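Long-range contacts in VP5 (Halorubrum pleomorphic virus 6, PDB 6QGL), which is a viral envelope protein that probably mediates fusion of the viral membrane with that of its haloarchaeal host: residues A[388-396]-A[411-419]; A[323-334]-A[460-468]. All coordinates share one frame; numbering follows the deposited sequence.

Along the chain, contact 1 (388-396 with 411-419) falls wholly between the two segments of contact 2 (323-334 with 460-468). Their centres lie 44 Å apart and their nearest atoms about 27 Å, so the two do not touch. Contact 2 borders the six-stranded antiparallel sheet, where the loop after strand 317-324 meets the loop leading from strand 447-454 toward helix 480-496. Contact 1, its centre 38 Å from that of the chain against 22 Å for contact 2, joins a hairpin of the five-stranded sheet to the chain leaving strand 409-412. With no helix in the 125 residues between its segments, contact 2 brings together the two ends of a long beta-rich excursion, and contact 1 ties together loops within it.

Contact 1. Residues A[388-396]-A[411-419]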
# COMPACT_ATOMS: atom_id res chain seq x y z
N THR A 388 -11.37 -16.53 32.71
CA THR A 388 -10.95 -17.57 33.64
C THR A 388 -12.10 -18.54 33.94
O THR A 388 -13.25 -18.26 33.59
CB THR A 388 -10.30 -16.99 34.91
OG1 THR A 388 -11.30 -16.41 35.76
CG2 THR A 388 -9.19 -15.98 34.61
N VAL A 389 -11.78 -19.65 34.62
CA VAL A 389 -12.70 -20.71 35.03
C VAL A 389 -13.70 -20.17 36.11
O VAL A 389 -14.81 -20.70 36.23
CB VAL A 389 -11.91 -21.99 35.45
CG1 VAL A 389 -12.76 -23.00 36.21
CG2 VAL A 389 -11.30 -22.67 34.22
N GLU A 390 -13.33 -19.06 36.79
CA GLU A 390 -14.15 -18.38 37.80
C GLU A 390 -15.09 -17.32 37.19
O GLU A 390 -15.67 -16.52 37.92
CB GLU A 390 -13.26 -17.76 38.89
CG GLU A 390 -12.56 -18.77 39.79
CD GLU A 390 -13.47 -19.69 40.59
OE1 GLU A 390 -14.45 -19.19 41.18
OE2 GLU A 390 -13.19 -20.91 40.62
N SER A 391 -15.24 -17.35 35.84
CA SER A 391 -16.08 -16.46 35.03
C SER A 391 -15.69 -14.98 35.16
O SER A 391 -16.56 -14.10 35.18
CB SER A 391 -17.57 -16.68 35.29
OG SER A 391 -18.01 -17.86 34.64
N GLU A 392 -14.38 -14.71 35.22
CA GLU A 392 -13.81 -13.36 35.27
C GLU A 392 -13.09 -13.13 33.96
O GLU A 392 -12.49 -14.05 33.42
CB GLU A 392 -12.82 -13.22 36.42
CG GLU A 392 -13.46 -12.98 37.77
CD GLU A 392 -12.44 -12.57 38.81
OE1 GLU A 392 -12.16 -11.36 38.90
OE2 GLU A 392 -11.91 -13.46 39.51
N THR A 393 -13.13 -11.89 33.45
CA THR A 393 -12.49 -11.55 32.18
C THR A 393 -11.52 -10.39 32.37
O THR A 393 -11.77 -9.48 33.17
CB THR A 393 -13.54 -11.33 31.07
OG1 THR A 393 -14.44 -12.44 31.06
CG2 THR A 393 -12.93 -11.19 29.68
N VAL A 394 -10.40 -10.44 31.64
CA VAL A 394 -9.37 -9.40 31.63
C VAL A 394 -9.00 -9.11 30.18
O VAL A 394 -8.77 -10.04 29.41
CB VAL A 394 -8.14 -9.73 32.54
CG1 VAL A 394 -7.49 -11.07 32.18
CG2 VAL A 394 -7.12 -8.61 32.54
N SER A 395 -9.01 -7.83 29.79
CA SER A 395 -8.64 -7.42 28.44
C SER A 395 -7.19 -6.94 28.47
O SER A 395 -6.86 -6.02 29.22
CB SER A 395 -9.57 -6.33 27.92
OG SER A 395 -9.29 -6.06 26.55
N VAL A 396 -6.32 -7.63 27.72
CA VAL A 396 -4.90 -7.31 27.70
C VAL A 396 -4.47 -6.85 26.31
O VAL A 396 -4.43 -7.69 25.40
CB VAL A 396 -4.00 -8.48 28.22
CG1 VAL A 396 -2.58 -8.00 28.49
CG2 VAL A 396 -4.59 -9.15 29.46
N TYR A 411 1.61 -11.79 31.13
CA TYR A 411 1.01 -10.59 31.73
C TYR A 411 0.57 -10.91 33.16
O TYR A 411 0.03 -11.99 33.41
CB TYR A 411 -0.17 -10.06 30.88
CG TYR A 411 -0.93 -8.92 31.53
CD1 TYR A 411 -0.44 -7.62 31.49
CD2 TYR A 411 -2.13 -9.15 32.20
CE1 TYR A 411 -1.12 -6.57 32.10
CE2 TYR A 411 -2.82 -8.11 32.81
CZ TYR A 411 -2.31 -6.82 32.77
OH TYR A 411 -2.99 -5.79 33.38
N ASP A 412 0.79 -9.96 34.10
CA ASP A 412 0.42 -10.08 35.51
C ASP A 412 -0.94 -9.41 35.77
O ASP A 412 -1.03 -8.18 35.84
CB ASP A 412 1.52 -9.47 36.40
CG ASP A 412 1.50 -9.88 37.86
OD1 ASP A 412 0.41 -10.22 38.37
OD2 ASP A 412 2.57 -9.84 38.50
N ALA A 413 -1.99 -10.23 35.88
CA ALA A 413 -3.36 -9.78 36.09
C ALA A 413 -3.80 -9.81 37.56
O ALA A 413 -4.99 -9.93 37.84
CB ALA A 413 -4.30 -10.59 35.22
N SER A 414 -2.84 -9.67 38.50
CA SER A 414 -3.11 -9.67 39.95
C SER A 414 -3.98 -8.50 40.42
O SER A 414 -4.66 -8.62 41.44
CB SER A 414 -1.81 -9.71 40.74
OG SER A 414 -1.12 -10.92 40.50
N GLY A 415 -3.94 -7.39 39.68
CA GLY A 415 -4.72 -6.19 39.97
C GLY A 415 -6.06 -6.17 39.27
O GLY A 415 -6.95 -5.41 39.66
N ASP A 416 -6.22 -7.02 38.24
CA ASP A 416 -7.42 -7.13 37.41
C ASP A 416 -8.38 -8.25 37.85
O ASP A 416 -9.59 -8.07 37.75
CB ASP A 416 -7.03 -7.33 35.94
CG ASP A 416 -5.99 -6.34 35.43
OD1 ASP A 416 -6.32 -5.14 35.32
OD2 ASP A 416 -4.86 -6.78 35.12
N LEU A 417 -7.84 -9.40 38.33
CA LEU A 417 -8.64 -10.56 38.75
C LEU A 417 -8.86 -10.61 40.25
O LEU A 417 -7.99 -10.21 41.02
CB LEU A 417 -7.99 -11.88 38.29
CG LEU A 417 -7.79 -12.10 36.78
CD1 LEU A 417 -6.80 -13.23 36.54
CD2 LEU A 417 -9.10 -12.38 36.07
N GLU A 418 -10.02 -11.15 40.68
CA GLU A 418 -10.37 -11.35 42.09
C GLU A 418 -9.68 -12.63 42.58
O GLU A 418 -9.20 -12.66 43.71
CB GLU A 418 -11.89 -11.45 42.29
CG GLU A 418 -12.59 -10.10 42.32
CD GLU A 418 -14.03 -10.10 42.79
OE1 GLU A 418 -14.50 -11.13 43.33
OE2 GLU A 418 -14.70 -9.05 42.63
N THR A 419 -9.65 -13.67 41.73
CA THR A 419 -8.97 -14.93 42.03
C THR A 419 -7.78 -15.01 41.08
O THR A 419 -7.96 -15.10 39.86
CB THR A 419 -9.92 -16.15 41.99
OG1 THR A 419 -10.18 -16.53 40.65
CG2 THR A 419 -11.22 -15.92 42.73
O HOH W 1 -10.36 -15.32 38.07
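Val396 covers one face of the Tyr411 ring: its CG1 forms a CH-pi contact 3.8 Å from the Tyr411 ring centroid, displaced toward the rim. At the ring's edge and in its plane lies Asp416 OD2, which accepts a hydrogen bond from Tyr411 OH at 2.7 Å and so helps fix the phenol. Val394 crosses Asp416 at about a right angle, with Val394 CG2 3.6 Å from Asp416 CB, and also meets the ring obliquely.

The second flat group, the Glu392 carboxylate, grips two successive backbone N-H groups. Glu418 N donates to Glu392 OE1 (2.8 Å, 159°) and Thr419 N to Glu392 OE2 (3.2 Å, 154°), each on the syn lone pair. The chain of Glu392 stays extended beyond CG (chi2 -168°), which carries the carboxylate across to the backbone of 418-419. A water donates to Glu392 OE2 at 2.8 Å and accepts from the hydroxyls of Thr388 and Thr419, tying three side chains together. Leu417 packs alongside: its CD2 lies 3.8 Å from Glu392 CB and meets Thr388 CG2 tip to tip at 3.9 Å.

Thr388 and Glu392 flank the turn between strands 382-388 and 393-397. With Thr388 N bonded to Glu392 O, a type I turn over 388-391 and Ser391 at positive phi, this is the classic beta-hairpin connection of a type I turn plus G1 bulge.

Contact 2. Residues A[323-334]-A[460-468]; sequences ALTDSSDGPLSA and EVSSTSFTS
Thr464 is turned so that OG1 sits between its own backbone N and carbonyl carbon (chi1 51°), directed at the loop opposite, where it accepts a hydrogen bond from Leu332 N at 2.8 Å. Phe466 instead sets CG beside its backbone N (chi1 -69°), presenting one ring face to Leu324. That leucine comes in at about a right angle, and its CD1 makes a CH-pi contact 4.0 Å from the Phe466 ring centroid, offset toward the rim. Leu332 CD1 approaches the ring's edge, 4.1 Å from Phe466 CZ, and Ala323 N lies at the edge in the ring plane. Phe322 on strand 317-324 touches both Leu332 and Phe466, extending the apolar cluster.

The contact lies beside the six-stranded antiparallel sheet: 323-334 leaves strand 317-324 on the way to the edge strand 337-338, while 460-468 follows strand 447-454, the partner of that edge strand. Here the two segments run antiparallel as irregular loops, without regular sheet pairing. Ala334 N donates to Ser462 O at 2.8 Å, nearly straight at 167°, and the same carbonyl oxygen receives a CA-H...O contact from Ser333 CA at 3.2 Å. Between the Leu332-Thr464 and Ala334-Ser462 bonds in register, the hydroxyls of Ser333 and Ser463 share a hydrogen bond, OG to OG 3.0 Å, in which either may donate. Pro331 CB packs 4.0 Å from Ser463 CB. Beyond the pair, Ser333 N bonds to Tyr338 OH and Ser465 N to Asp302 OD2.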
# COMPACT_ATOMS: atom_id res chain seq x y z
N ALA A 323 -12.99 -6.12 -3.79
CA ALA A 323 -12.50 -5.43 -4.98
C ALA A 323 -11.45 -6.32 -5.66
O ALA A 323 -10.51 -6.76 -5.00
CB ALA A 323 -11.89 -4.08 -4.61
N LEU A 324 -11.64 -6.62 -6.95
CA LEU A 324 -10.71 -7.44 -7.73
C LEU A 324 -10.12 -6.61 -8.86
O LEU A 324 -10.89 -5.93 -9.53
CB LEU A 324 -11.41 -8.68 -8.32
CG LEU A 324 -11.87 -9.79 -7.36
CD1 LEU A 324 -12.65 -10.85 -8.12
CD2 LEU A 324 -10.70 -10.47 -6.71
N THR A 325 -8.79 -6.66 -9.09
CA THR A 325 -8.16 -5.92 -10.19
C THR A 325 -8.49 -6.60 -11.52
O THR A 325 -8.57 -5.94 -12.56
CB THR A 325 -6.65 -5.74 -10.00
OG1 THR A 325 -6.02 -7.01 -9.84
CG2 THR A 325 -6.30 -4.83 -8.84
N ASP A 326 -8.69 -7.93 -11.47
CA ASP A 326 -9.07 -8.79 -12.58
C ASP A 326 -10.36 -9.52 -12.19
O ASP A 326 -10.33 -10.40 -11.32
CB ASP A 326 -7.93 -9.78 -12.92
CG ASP A 326 -8.11 -10.59 -14.20
OD1 ASP A 326 -9.04 -10.27 -14.98
OD2 ASP A 326 -7.32 -11.53 -14.42
N SER A 327 -11.50 -9.15 -12.82
CA SER A 327 -12.81 -9.75 -12.56
C SER A 327 -12.86 -11.23 -12.97
O SER A 327 -13.69 -11.99 -12.45
CB SER A 327 -13.92 -8.96 -13.26
OG SER A 327 -13.73 -8.94 -14.66
N SER A 328 -11.93 -11.65 -13.86
CA SER A 328 -11.77 -13.03 -14.34
C SER A 328 -11.31 -13.98 -13.23
O SER A 328 -11.31 -15.20 -13.43
CB SER A 328 -10.80 -13.07 -15.53
OG SER A 328 -11.31 -12.38 -16.65
N ASP A 329 -10.96 -13.43 -12.04
CA ASP A 329 -10.58 -14.21 -10.86
C ASP A 329 -11.81 -14.95 -10.28
O ASP A 329 -11.77 -15.46 -9.16
CB ASP A 329 -9.88 -13.32 -9.81
CG ASP A 329 -8.42 -13.06 -10.11
OD1 ASP A 329 -7.69 -14.03 -10.42
OD2 ASP A 329 -7.99 -11.89 -10.04
N GLY A 330 -12.86 -15.00 -11.09
CA GLY A 330 -14.12 -15.68 -10.83
C GLY A 330 -14.96 -15.15 -9.69
O GLY A 330 -14.49 -14.31 -8.90
N PRO A 331 -16.22 -15.63 -9.56
CA PRO A 331 -17.06 -15.18 -8.44
C PRO A 331 -16.58 -15.74 -7.11
O PRO A 331 -16.12 -16.89 -7.05
CB PRO A 331 -18.45 -15.69 -8.81
CG PRO A 331 -18.21 -16.86 -9.69
CD PRO A 331 -16.91 -16.62 -10.40
N LEU A 332 -16.63 -14.92 -6.05
CA LEU A 332 -16.24 -15.33 -4.71
C LEU A 332 -17.50 -15.81 -3.99
O LEU A 332 -18.28 -15.01 -3.48
CB LEU A 332 -15.52 -14.19 -3.95
CG LEU A 332 -14.19 -13.70 -4.53
CD1 LEU A 332 -13.82 -12.34 -3.98
CD2 LEU A 332 -13.06 -14.69 -4.28
N SER A 333 -17.72 -17.14 -4.05
CA SER A 333 -18.89 -17.80 -3.48
C SER A 333 -18.77 -18.07 -1.98
O SER A 333 -17.67 -18.33 -1.49
CB SER A 333 -19.17 -19.10 -4.22
OG SER A 333 -19.28 -18.89 -5.62
N ALA A 334 -19.91 -18.02 -1.26
CA ALA A 334 -19.98 -18.29 0.17
C ALA A 334 -19.83 -19.79 0.42
O ALA A 334 -20.38 -20.61 -0.33
CB ALA A 334 -21.30 -17.79 0.74
N GLU A 460 -29.16 -13.56 2.11
CA GLU A 460 -27.94 -14.36 2.00
C GLU A 460 -27.81 -14.91 0.58
O GLU A 460 -28.62 -15.75 0.16
CB GLU A 460 -27.89 -15.47 3.07
CG GLU A 460 -27.62 -14.94 4.47
CD GLU A 460 -27.19 -15.94 5.53
OE1 GLU A 460 -27.01 -17.13 5.21
OE2 GLU A 460 -27.01 -15.51 6.69
N VAL A 461 -26.84 -14.39 -0.18
CA VAL A 461 -26.58 -14.73 -1.58
C VAL A 461 -25.41 -15.73 -1.69
O VAL A 461 -24.52 -15.73 -0.83
CB VAL A 461 -26.35 -13.46 -2.45
CG1 VAL A 461 -26.40 -13.78 -3.95
CG2 VAL A 461 -27.37 -12.37 -2.12
N SER A 462 -25.42 -16.57 -2.73
CA SER A 462 -24.40 -17.58 -2.99
C SER A 462 -23.08 -16.99 -3.51
O SER A 462 -22.03 -17.27 -2.93
CB SER A 462 -24.92 -18.65 -3.96
OG SER A 462 -26.04 -19.33 -3.42
N SER A 463 -23.12 -16.19 -4.60
CA SER A 463 -21.93 -15.60 -5.23
C SER A 463 -21.87 -14.06 -5.21
O SER A 463 -22.80 -13.41 -4.72
CB SER A 463 -21.80 -16.10 -6.67
OG SER A 463 -21.73 -17.51 -6.74
N THR A 464 -20.77 -13.49 -5.74
CA THR A 464 -20.51 -12.05 -5.86
C THR A 464 -20.66 -11.58 -7.32
O THR A 464 -20.48 -12.37 -8.24
CB THR A 464 -19.08 -11.71 -5.39
OG1 THR A 464 -18.13 -12.56 -6.03
CG2 THR A 464 -18.93 -11.76 -3.88
N SER A 465 -20.95 -10.28 -7.51
CA SER A 465 -21.07 -9.66 -8.82
C SER A 465 -20.32 -8.33 -8.81
O SER A 465 -20.70 -7.40 -8.10
CB SER A 465 -22.53 -9.47 -9.22
OG SER A 465 -22.64 -9.10 -10.59
N PHE A 466 -19.22 -8.27 -9.58
CA PHE A 466 -18.36 -7.09 -9.67
C PHE A 466 -18.77 -6.20 -10.83
O PHE A 466 -19.24 -6.69 -11.85
CB PHE A 466 -16.88 -7.50 -9.77
CG PHE A 466 -16.35 -8.10 -8.49
CD1 PHE A 466 -16.48 -9.46 -8.24
CD2 PHE A 466 -15.75 -7.30 -7.53
CE1 PHE A 466 -16.03 -10.01 -7.04
CE2 PHE A 466 -15.29 -7.85 -6.33
CZ PHE A 466 -15.42 -9.21 -6.10
N THR A 467 -18.62 -4.88 -10.64
CA THR A 467 -18.96 -3.87 -11.65
C THR A 467 -17.85 -2.85 -11.84
O THR A 467 -17.16 -2.49 -10.89
CB THR A 467 -20.30 -3.17 -11.32
OG1 THR A 467 -20.27 -2.68 -9.98
CG2 THR A 467 -21.51 -4.07 -11.54
N SER A 468 -17.70 -2.39 -13.10
CA SER A 468 -16.74 -1.37 -13.54
C SER A 468 -17.20 -0.76 -14.87
O SER A 468 -17.88 -1.43 -15.66
CB SER A 468 -15.33 -1.95 -13.68
OG SER A 468 -15.18 -2.77 -14.83